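Local structure of 5'-nucleotidase SURE (Aquifex aeolicus, 2WQK) at residues G16-R21 against T59-V64; L52-I57 against V73-R78; G107-A112 against Y159-I164. The protein probably hydrolyses nucleoside 5'-monophosphates to nucleosides and phosphate, using one divalent metal cation per subunit. All blocks are in the same frame, centred on the assembly; numbering follows the deposited sequence.

Interaction 1: G16-R21 against T59-V64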
loop_
_atom_site.group_PDB
_atom_site.type_symbol
_atom_site.label_atom_id
_atom_site.label_comp_id
_atom_site.label_asym_id
_atom_site.label_seq_id
_atom_site.Cartn_x
_atom_site.Cartn_y
_atom_site.Cartn_z
ATOM N N GLY A 16 -21.501 0.640 -9.953
ATOM C CA GLY A 16 -21.900 -0.741 -10.168
ATOM C C GLY A 16 -22.689 -1.307 -8.994
ATOM O O GLY A 16 -23.661 -2.014 -9.206
ATOM N N ILE A 17 -22.229 -1.066 -7.773
ATOM C CA ILE A 17 -22.913 -1.611 -6.593
ATOM C C ILE A 17 -24.241 -0.873 -6.410
ATOM O O ILE A 17 -25.248 -1.468 -6.057
ATOM C CB ILE A 17 -22.056 -1.607 -5.299
ATOM C CG1 ILE A 17 -22.672 -2.530 -4.277
ATOM C CG2 ILE A 17 -21.739 -0.217 -4.778
ATOM C CD1 ILE A 17 -21.936 -2.667 -2.993
ATOM N N ASN A 18 -24.218 0.424 -6.680
ATOM C CA ASN A 18 -25.456 1.206 -6.477
ATOM C C ASN A 18 -26.515 0.852 -7.525
ATOM O O ASN A 18 -27.707 0.736 -7.188
ATOM C CB ASN A 18 -25.134 2.662 -6.399
ATOM C CG ASN A 18 -24.541 3.020 -5.066
ATOM O OD1 ASN A 18 -25.275 3.122 -4.058
ATOM N ND2 ASN A 18 -23.185 3.133 -5.008
ATOM N N ALA A 19 -26.093 0.653 -8.777
ATOM C CA ALA A 19 -27.041 0.220 -9.816
ATOM C C ALA A 19 -27.691 -1.105 -9.440
ATOM O O ALA A 19 -28.904 -1.308 -9.611
ATOM C CB ALA A 19 -26.389 0.113 -11.212
ATOM N N LEU A 20 -26.872 -2.039 -8.963
ATOM C CA LEU A 20 -27.388 -3.351 -8.631
ATOM C C LEU A 20 -28.333 -3.246 -7.424
ATOM O O LEU A 20 -29.393 -3.878 -7.411
ATOM C CB LEU A 20 -26.229 -4.321 -8.378
ATOM C CG LEU A 20 -26.584 -5.778 -8.142
ATOM C CD1 LEU A 20 -27.493 -6.363 -9.234
ATOM C CD2 LEU A 20 -25.274 -6.579 -7.958
ATOM N N ARG A 21 -27.932 -2.469 -6.412
ATOM C CA ARG A 21 -28.747 -2.271 -5.213
ATOM C C ARG A 21 -30.138 -1.769 -5.618
ATOM O O ARG A 21 -31.159 -2.286 -5.178
ATOM C CB ARG A 21 -28.109 -1.268 -4.281
ATOM C CG ARG A 21 -28.951 -0.972 -3.071
ATOM C CD ARG A 21 -28.360 0.157 -2.315
ATOM N NE ARG A 21 -29.188 0.423 -1.156
ATOM C CZ ARG A 21 -29.655 1.614 -0.826
ATOM N NH1 ARG A 21 -29.342 2.720 -1.510
ATOM N NH2 ARG A 21 -30.394 1.701 0.252
ATOM N N THR A 59 -29.970 3.322 6.178
ATOM C CA THR A 59 -30.637 2.089 6.543
ATOM C C THR A 59 -30.137 0.972 5.635
ATOM O O THR A 59 -30.075 1.159 4.423
ATOM C CB THR A 59 -32.142 2.250 6.440
ATOM O OG1 THR A 59 -32.485 3.316 7.317
ATOM C CG2 THR A 59 -32.871 1.029 6.859
ATOM N N ASP A 60 -29.716 -0.126 6.262
ATOM C CA ASP A 60 -29.251 -1.303 5.520
ATOM C C ASP A 60 -28.090 -0.987 4.559
ATOM O O ASP A 60 -27.979 -1.641 3.531
ATOM C CB ASP A 60 -30.387 -1.938 4.711
ATOM C CG ASP A 60 -31.461 -2.540 5.588
ATOM O OD1 ASP A 60 -31.122 -2.988 6.694
ATOM O OD2 ASP A 60 -32.633 -2.569 5.122
ATOM N N PHE A 61 -27.257 -0.004 4.888
ATOM C CA PHE A 61 -26.165 0.382 3.986
ATOM C C PHE A 61 -24.965 0.755 4.859
ATOM O O PHE A 61 -24.967 1.799 5.543
ATOM C CB PHE A 61 -26.645 1.521 3.092
ATOM C CG PHE A 61 -25.824 1.757 1.881
ATOM C CD1 PHE A 61 -26.354 1.633 0.615
ATOM C CD2 PHE A 61 -24.501 2.106 1.990
ATOM C CE1 PHE A 61 -25.579 1.838 -0.514
ATOM C CE2 PHE A 61 -23.743 2.362 0.840
ATOM C CZ PHE A 61 -24.270 2.217 -0.383
ATOM N N TYR A 62 -23.954 -0.112 4.826
ATOM C CA TYR A 62 -22.806 -0.002 5.733
ATOM C C TYR A 62 -21.521 -0.055 4.940
ATOM O O TYR A 62 -21.460 -0.655 3.864
ATOM C CB TYR A 62 -22.769 -1.175 6.690
ATOM C CG TYR A 62 -23.919 -1.168 7.653
ATOM C CD1 TYR A 62 -23.772 -0.617 8.939
ATOM C CD2 TYR A 62 -25.143 -1.703 7.278
ATOM C CE1 TYR A 62 -24.858 -0.603 9.826
ATOM C CE2 TYR A 62 -26.238 -1.658 8.151
ATOM C CZ TYR A 62 -26.077 -1.130 9.422
ATOM O OH TYR A 62 -27.185 -1.116 10.263
ATOM N N THR A 63 -20.504 0.600 5.475
ATOM C CA THR A 63 -19.176 0.440 4.902
ATOM C C THR A 63 -18.210 -0.060 5.955
ATOM O O THR A 63 -18.279 0.318 7.130
ATOM C CB THR A 63 -18.635 1.754 4.276
ATOM O OG1 THR A 63 -17.386 1.501 3.603
ATOM C CG2 THR A 63 -18.483 2.927 5.288
ATOM N N VAL A 64 -17.282 -0.905 5.485
ATOM C CA VAL A 64 -16.204 -1.400 6.316
ATOM C C VAL A 64 -14.917 -0.664 5.861
ATOM O O VAL A 64 -14.494 -0.744 4.701
ATOM C CB VAL A 64 -16.004 -2.948 6.225
ATOM C CG1 VAL A 64 -14.878 -3.378 7.182
ATOM C CG2 VAL A 64 -17.285 -3.714 6.556
HETATM O O HOH W 1 -29.295 -1.100 1.129
HETATM O O HOH W 2 -30.686 2.986 2.646
#
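Arg21 and Phe61 are brought together by their torsions: CG of Arg21 lies anti to the backbone N (chi1 177°) and the chain runs extended from there to NE, carrying the guanidinium out from helix 15-24, while the anti CG of Phe61 (chi1 -163°) turns its ring toward it from the start of strand 61-64. The ring stands on end against the guanidinium. Its CD1 corner sits 3.5 Å above the guanidinium plane, over its centre, and the two planes are 86° apart. NE lies in the plane of the ring at its edge, 3.6 Å from Phe61 CD1, so the pi face is not what the cation meets. Asn18, one helical turn earlier, brings OD1 to the same rim, 3.8 Å from Phe61 CE1, while its ND2 is held by the backbone oxygens of Tyr12 and Ser14. Helix 15-24 here packs on the sheet of the alpha/beta fold, with Arg21 and Asn18 near strand 61-64.

Polar contact between the segments runs through two waters. One accepts from Arg21 NE at 2.7 Å and donates to Asp60 O at 2.8 Å; the other donates to Thr59 O and takes a weak bond from Arg21 NH2. With an alanine here instead of Arg21, both waters are likely to lose their donor on the helix, and the CD1 edge of Phe61 its guanidinium cover. Arginine suits this partly exposed margin: its flat face accepts a hydrocarbon edge while NE and, weakly, NH2 give protons to water. The water bridges tie the helix to the loop leading into the strand, while the strand itself is met through the edge of Phe61.

Interaction 2: L52-I57 against V73-R78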
loop_
_atom_site.group_PDB
_atom_site.type_symbol
_atom_site.label_atom_id
_atom_site.label_comp_id
_atom_site.label_asym_id
_atom_site.label_seq_id
_atom_site.Cartn_x
_atom_site.Cartn_y
_atom_site.Cartn_z
ATOM N N LEU A 52 -11.621 -3.755 12.547
ATOM C CA LEU A 52 -12.250 -3.137 11.400
ATOM C C LEU A 52 -13.344 -2.180 11.858
ATOM O O LEU A 52 -14.227 -2.578 12.612
ATOM C CB LEU A 52 -12.862 -4.224 10.518
ATOM C CG LEU A 52 -11.860 -5.159 9.825
ATOM C CD1 LEU A 52 -12.586 -6.420 9.324
ATOM C CD2 LEU A 52 -11.127 -4.421 8.734
ATOM N N LYS A 53 -13.263 -0.938 11.414
ATOM C CA LYS A 53 -14.341 0.002 11.668
ATOM C C LYS A 53 -15.460 -0.279 10.666
ATOM O O LYS A 53 -15.211 -0.478 9.486
ATOM C CB LYS A 53 -13.865 1.427 11.499
ATOM C CG LYS A 53 -12.772 1.867 12.472
ATOM C CD LYS A 53 -12.594 3.394 12.412
ATOM C CE LYS A 53 -11.986 3.876 11.129
ATOM N NZ LYS A 53 -11.759 5.344 11.205
ATOM N N MET A 54 -16.693 -0.244 11.151
ATOM C CA MET A 54 -17.843 -0.370 10.231
ATOM C C MET A 54 -18.803 0.741 10.574
ATOM O O MET A 54 -19.153 0.896 11.754
ATOM C CB MET A 54 -18.482 -1.774 10.295
ATOM C CG MET A 54 -19.686 -1.982 9.304
ATOM S SD MET A 54 -20.220 -3.698 9.202
ATOM C CE MET A 54 -20.381 -4.212 10.894
ATOM N N ARG A 55 -19.176 1.500 9.542
ATOM C CA ARG A 55 -19.959 2.735 9.673
ATOM C C ARG A 55 -21.273 2.600 8.917
ATOM O O ARG A 55 -21.285 2.143 7.769
ATOM C CB ARG A 55 -19.191 3.889 9.027
ATOM C CG ARG A 55 -17.951 4.312 9.784
ATOM C CD ARG A 55 -18.327 5.149 10.991
ATOM N NE ARG A 55 -17.163 5.541 11.778
ATOM C CZ ARG A 55 -16.510 4.737 12.607
ATOM N NH1 ARG A 55 -16.878 3.471 12.778
ATOM N NH2 ARG A 55 -15.474 5.214 13.260
ATOM N N LYS A 56 -22.361 3.058 9.538
ATOM C CA LYS A 56 -23.665 3.062 8.892
ATOM C C LYS A 56 -23.788 4.313 8.015
ATOM O O LYS A 56 -23.651 5.465 8.519
ATOM C CB LYS A 56 -24.768 3.018 9.963
ATOM C CG LYS A 56 -26.136 2.971 9.369
ATOM C CD LYS A 56 -27.189 2.873 10.474
ATOM C CE LYS A 56 -28.610 2.837 9.902
ATOM N NZ LYS A 56 -29.621 2.913 10.982
ATOM N N ILE A 57 -24.026 4.113 6.728
ATOM C CA ILE A 57 -24.232 5.208 5.791
ATOM C C ILE A 57 -25.734 5.557 5.751
ATOM O O ILE A 57 -26.126 6.748 5.727
ATOM C CB ILE A 57 -23.740 4.867 4.398
ATOM C CG1 ILE A 57 -22.203 4.617 4.403
ATOM C CG2 ILE A 57 -24.117 5.965 3.378
ATOM C CD1 ILE A 57 -21.777 4.033 3.161
ATOM N N VAL A 73 -18.516 -9.606 3.780
ATOM C CA VAL A 73 -19.439 -10.733 3.840
ATOM C C VAL A 73 -19.546 -11.273 5.261
ATOM O O VAL A 73 -20.638 -11.506 5.780
ATOM C CB VAL A 73 -19.077 -11.865 2.847
ATOM C CG1 VAL A 73 -19.919 -13.130 3.075
ATOM C CG2 VAL A 73 -19.097 -11.345 1.392
ATOM N N HIS A 74 -18.388 -11.443 5.899
ATOM C CA HIS A 74 -18.389 -12.012 7.226
ATOM C C HIS A 74 -19.002 -11.078 8.280
ATOM O O HIS A 74 -19.810 -11.549 9.148
ATOM C CB HIS A 74 -16.979 -12.498 7.613
ATOM C CG HIS A 74 -16.582 -13.756 6.888
ATOM N ND1 HIS A 74 -16.413 -14.963 7.530
ATOM C CD2 HIS A 74 -16.331 -13.996 5.580
ATOM C CE1 HIS A 74 -16.100 -15.895 6.640
ATOM N NE2 HIS A 74 -16.035 -15.336 5.447
ATOM N N LEU A 75 -18.661 -9.792 8.215
ATOM C CA LEU A 75 -19.279 -8.825 9.155
ATOM C C LEU A 75 -20.766 -8.649 8.804
ATOM O O LEU A 75 -21.612 -8.469 9.696
ATOM C CB LEU A 75 -18.559 -7.478 9.145
ATOM C CG LEU A 75 -17.156 -7.476 9.787
ATOM C CD1 LEU A 75 -16.487 -6.129 9.608
ATOM C CD2 LEU A 75 -17.187 -7.869 11.289
ATOM N N GLY A 76 -21.084 -8.636 7.523
ATOM C CA GLY A 76 -22.502 -8.537 7.123
ATOM C C GLY A 76 -23.340 -9.662 7.697
ATOM O O GLY A 76 -24.439 -9.464 8.246
ATOM N N TYR A 77 -22.817 -10.875 7.601
ATOM C CA TYR A 77 -23.555 -12.031 8.059
ATOM C C TYR A 77 -23.615 -12.082 9.591
ATOM O O TYR A 77 -24.693 -12.227 10.176
ATOM C CB TYR A 77 -22.882 -13.291 7.532
ATOM C CG TYR A 77 -23.406 -14.584 8.099
ATOM C CD1 TYR A 77 -24.756 -14.931 7.991
ATOM C CD2 TYR A 77 -22.561 -15.487 8.713
ATOM C CE1 TYR A 77 -25.244 -16.123 8.436
ATOM C CE2 TYR A 77 -23.045 -16.681 9.204
ATOM C CZ TYR A 77 -24.394 -17.018 9.049
ATOM O OH TYR A 77 -24.842 -18.229 9.544
ATOM N N ARG A 78 -22.461 -11.952 10.251
ATOM C CA ARG A 78 -22.420 -12.151 11.697
ATOM C C ARG A 78 -22.932 -10.967 12.474
ATOM O O ARG A 78 -23.552 -11.163 13.516
ATOM C CB ARG A 78 -21.010 -12.529 12.169
ATOM C CG ARG A 78 -20.582 -13.814 11.573
ATOM C CD ARG A 78 -19.365 -14.473 12.253
ATOM N NE ARG A 78 -19.049 -15.646 11.466
ATOM C CZ ARG A 78 -19.548 -16.859 11.666
ATOM N NH1 ARG A 78 -20.378 -17.102 12.680
ATOM N NH2 ARG A 78 -19.182 -17.839 10.839
#
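Leu75 projects from helix 69-80 toward strand 52-58 and meets two side chains of the strand with two different parts of itself. Its CD1 methyl reaches CD1 of Leu52 at 3.9 Å, with CB of Leu52 only slightly farther away. Met54 and Leu75 run past each other in opposite directions, so the thioether lies alongside the base of the leucine. The bend at the last torsion of Met54 (chi3 49°) turns CE so that it and SD both come to 4.1 Å from Leu75 CB. Leucine fits the helix position because its branch supplies a methyl for Leu52 while its stem still serves Met54; methionine, slender and flexible, spans the remaining distance from the strand.

This apolar patch is the close-packed part, and it continues past Val64 of strand 61-64 into the interface, where Leu75 packs on Val189 and Met54 on Tyr201 of the second subunit. The other face of strand 52-58, with Lys53 and Arg55, is more polar and only partly exposed: Lys53 NZ bonds to Thr49 O of the third subunit, and Arg55 forms a salt bridge with Asp194 of the second. Lys56 is exposed farther along the strand, beyond the helix. Helix 69-80 thus packs on the edge strand of the mixed sheet of the alpha/beta fold, a sheet that runs on into the second subunit, whose Glu187 takes a salt bridge from Arg78 and a hydrogen bond from His74.

With only methyl, methylene and thioether groups meeting, the contact relies on shape and exclusion of water, whereas several polar groups round it, Arg55, Arg78 and Lys53 among them, bond to other subunits.

Interaction 3: G107-A112 against Y159-I164. With SO4 (sulfate ion), chain C.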
loop_
_atom_site.group_PDB
_atom_site.type_symbol
_atom_site.label_atom_id
_atom_site.label_comp_id
_atom_site.label_asym_id
_atom_site.label_seq_id
_atom_site.Cartn_x
_atom_site.Cartn_y
_atom_site.Cartn_z
ATOM N N GLY A 107 -11.310 -9.813 -6.324
ATOM C CA GLY A 107 -12.009 -9.501 -5.085
ATOM C C GLY A 107 -13.511 -9.673 -5.224
ATOM O O GLY A 107 -14.193 -10.058 -4.268
ATOM N N THR A 108 -14.036 -9.327 -6.398
ATOM C CA THR A 108 -15.479 -9.493 -6.597
ATOM C C THR A 108 -15.849 -10.970 -6.481
ATOM O O THR A 108 -16.784 -11.337 -5.770
ATOM C CB THR A 108 -15.915 -8.936 -7.974
ATOM O OG1 THR A 108 -15.546 -7.563 -8.038
ATOM C CG2 THR A 108 -17.449 -9.094 -8.194
ATOM N N VAL A 109 -15.086 -11.821 -7.154
ATOM C CA VAL A 109 -15.363 -13.249 -7.105
ATOM C C VAL A 109 -15.190 -13.783 -5.668
ATOM O O VAL A 109 -15.975 -14.576 -5.194
ATOM C CB VAL A 109 -14.515 -14.040 -8.131
ATOM C CG1 VAL A 109 -14.792 -15.524 -8.015
ATOM C CG2 VAL A 109 -14.821 -13.558 -9.526
ATOM N N SER A 110 -14.155 -13.328 -4.976
ATOM C CA SER A 110 -13.901 -13.846 -3.627
ATOM C C SER A 110 -15.031 -13.494 -2.643
ATOM O O SER A 110 -15.332 -14.296 -1.739
ATOM C CB SER A 110 -12.539 -13.374 -3.109
ATOM O OG SER A 110 -12.497 -12.016 -2.857
ATOM N N GLY A 111 -15.698 -12.353 -2.862
ATOM C CA GLY A 111 -16.885 -12.041 -2.033
ATOM C C GLY A 111 -17.957 -13.120 -2.187
ATOM O O GLY A 111 -18.548 -13.587 -1.200
ATOM N N ALA A 112 -18.249 -13.507 -3.431
ATOM C CA ALA A 112 -19.242 -14.570 -3.662
ATOM C C ALA A 112 -18.745 -15.913 -3.078
ATOM O O ALA A 112 -19.494 -16.648 -2.449
ATOM C CB ALA A 112 -19.608 -14.709 -5.125
ATOM N N TYR A 159 -20.730 -21.862 -6.851
ATOM C CA TYR A 159 -21.203 -20.462 -6.837
ATOM C C TYR A 159 -21.049 -19.939 -8.253
ATOM O O TYR A 159 -20.314 -20.527 -9.042
ATOM C CB TYR A 159 -20.518 -19.604 -5.780
ATOM C CG TYR A 159 -19.006 -19.484 -5.905
ATOM C CD1 TYR A 159 -18.441 -18.285 -6.281
ATOM C CD2 TYR A 159 -18.137 -20.546 -5.599
ATOM C CE1 TYR A 159 -17.081 -18.132 -6.446
ATOM C CE2 TYR A 159 -16.760 -20.391 -5.745
ATOM C CZ TYR A 159 -16.242 -19.188 -6.159
ATOM O OH TYR A 159 -14.884 -19.017 -6.306
ATOM N N LEU A 160 -21.795 -18.887 -8.597
ATOM C CA LEU A 160 -21.835 -18.429 -9.978
ATOM C C LEU A 160 -20.963 -17.196 -10.208
ATOM O O LEU A 160 -20.995 -16.258 -9.440
ATOM C CB LEU A 160 -23.280 -18.117 -10.404
ATOM C CG LEU A 160 -24.272 -19.259 -10.230
ATOM C CD1 LEU A 160 -25.679 -18.770 -10.690
ATOM C CD2 LEU A 160 -23.871 -20.534 -10.958
ATOM N N ASN A 161 -20.284 -17.213 -11.350
ATOM C CA ASN A 161 -19.491 -16.110 -11.830
ATOM C C ASN A 161 -20.075 -15.556 -13.123
ATOM O O ASN A 161 -20.138 -16.268 -14.108
ATOM C CB ASN A 161 -18.029 -16.483 -12.079
ATOM C CG ASN A 161 -17.200 -15.261 -12.346
ATOM O OD1 ASN A 161 -17.328 -14.242 -11.632
ATOM N ND2 ASN A 161 -16.365 -15.316 -13.409
ATOM N N VAL A 162 -20.639 -14.338 -13.034
ATOM C CA VAL A 162 -21.414 -13.772 -14.163
ATOM C C VAL A 162 -20.696 -12.568 -14.724
ATOM O O VAL A 162 -20.290 -11.680 -13.961
ATOM C CB VAL A 162 -22.835 -13.375 -13.699
ATOM C CG1 VAL A 162 -23.653 -12.812 -14.876
ATOM C CG2 VAL A 162 -23.551 -14.572 -13.055
ATOM N N ASN A 163 -20.506 -12.546 -16.057
ATOM C CA ASN A 163 -19.951 -11.367 -16.736
ATOM C C ASN A 163 -20.992 -10.907 -17.751
ATOM O O ASN A 163 -21.558 -11.742 -18.476
ATOM C CB ASN A 163 -18.632 -11.686 -17.446
ATOM C CG ASN A 163 -17.467 -11.753 -16.466
ATOM O OD1 ASN A 163 -16.701 -10.788 -16.337
ATOM N ND2 ASN A 163 -17.330 -12.923 -15.763
ATOM N N ILE A 164 -21.193 -9.595 -17.802
ATOM C CA ILE A 164 -22.225 -9.014 -18.683
ATOM C C ILE A 164 -21.584 -8.032 -19.638
ATOM O O ILE A 164 -20.894 -7.126 -19.216
ATOM C CB ILE A 164 -23.315 -8.274 -17.880
ATOM C CG1 ILE A 164 -23.866 -9.121 -16.725
ATOM C CG2 ILE A 164 -24.437 -7.764 -18.808
ATOM C CD1 ILE A 164 -23.098 -8.895 -15.359
HETATM S S SO4 C . -11.870 -7.094 -8.742
HETATM O O1 SO4 C . -11.623 -6.371 -9.988
HETATM O O2 SO4 C . -12.398 -6.099 -7.755
HETATM O O3 SO4 C . -12.878 -8.077 -8.914
HETATM O O4 SO4 C . -10.621 -7.711 -8.196
#
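Val109 sets a buried methyl directly against an amide oxygen: CG2 lies 3.3 Å from Asn161 OD1, the closest approach between 107-112 and 159-164. The two side chains cross at about a right angle. With CG anti to the backbone N (chi1 -170°), the amide of Asn161 swings toward the helix although its CB does not head there, and its ND2 is bonded to Asn98 O, which helps fix the rotation of the group.

The other methyl of Val109 serves Tyr159. CG1 lies in the plane of the ring at its edge, 3.8 Å from CE1, and the phenol oxygen is nearly as close. Ala112, one turn farther along, places CB 3.9 Å from Tyr159 CD1. Its small side chain suits the approach of a bulky ring, which stands over the strand with CG between the backbone N and the carbonyl carbon (chi1 60°).

The axes of 107-112 and 159-164 run roughly antiparallel (152°) and approach to 9.0 Å, as a helix lying on the central sheet of the alpha/beta fold of SurE proteins. The N-terminal end of this helix holds a sulfate. Gly107 N donates to O4 at 2.9 Å, and O3 takes two bonds, from Thr108 N at 3.0 Å and from Thr108 OG1. Ser106 and Asn98 complete the grip; Asn94, a ligand of the bound sodium ion, is a weak partner of Thr108 OG1. Gly107 and Thr108 suit this helix end, the one offering a bare backbone N-H and the other adding a hydroxyl beside its own. The sulfate probably comes from the crystallisation liquor, but its place at a helix N-terminus beside the metal site is consistent with a pocket for the substrate phosphate.

Overall arrangement
All three contacts reach the same mixed sheet. Interactions 1 and 2 lie toward one edge, their centres 12 Å apart, and touch through the adjacent strands 52-58 and 61-64; their segments alternate along the chain. Interaction 3 follows both in sequence and lies near the centre of the folded subunit, its centre about 16 Å from that of interaction 1 and about 20 Å from that of interaction 2. It does not touch interaction 1, but meets interaction 2 where Val73 of helix 69-80 packs on Gly111 of helix 107-117. The sheet thus links a water-bridged margin, an edge strand continued by the second subunit, and a buried core beside the metal site, so that assembly and active site share one framework.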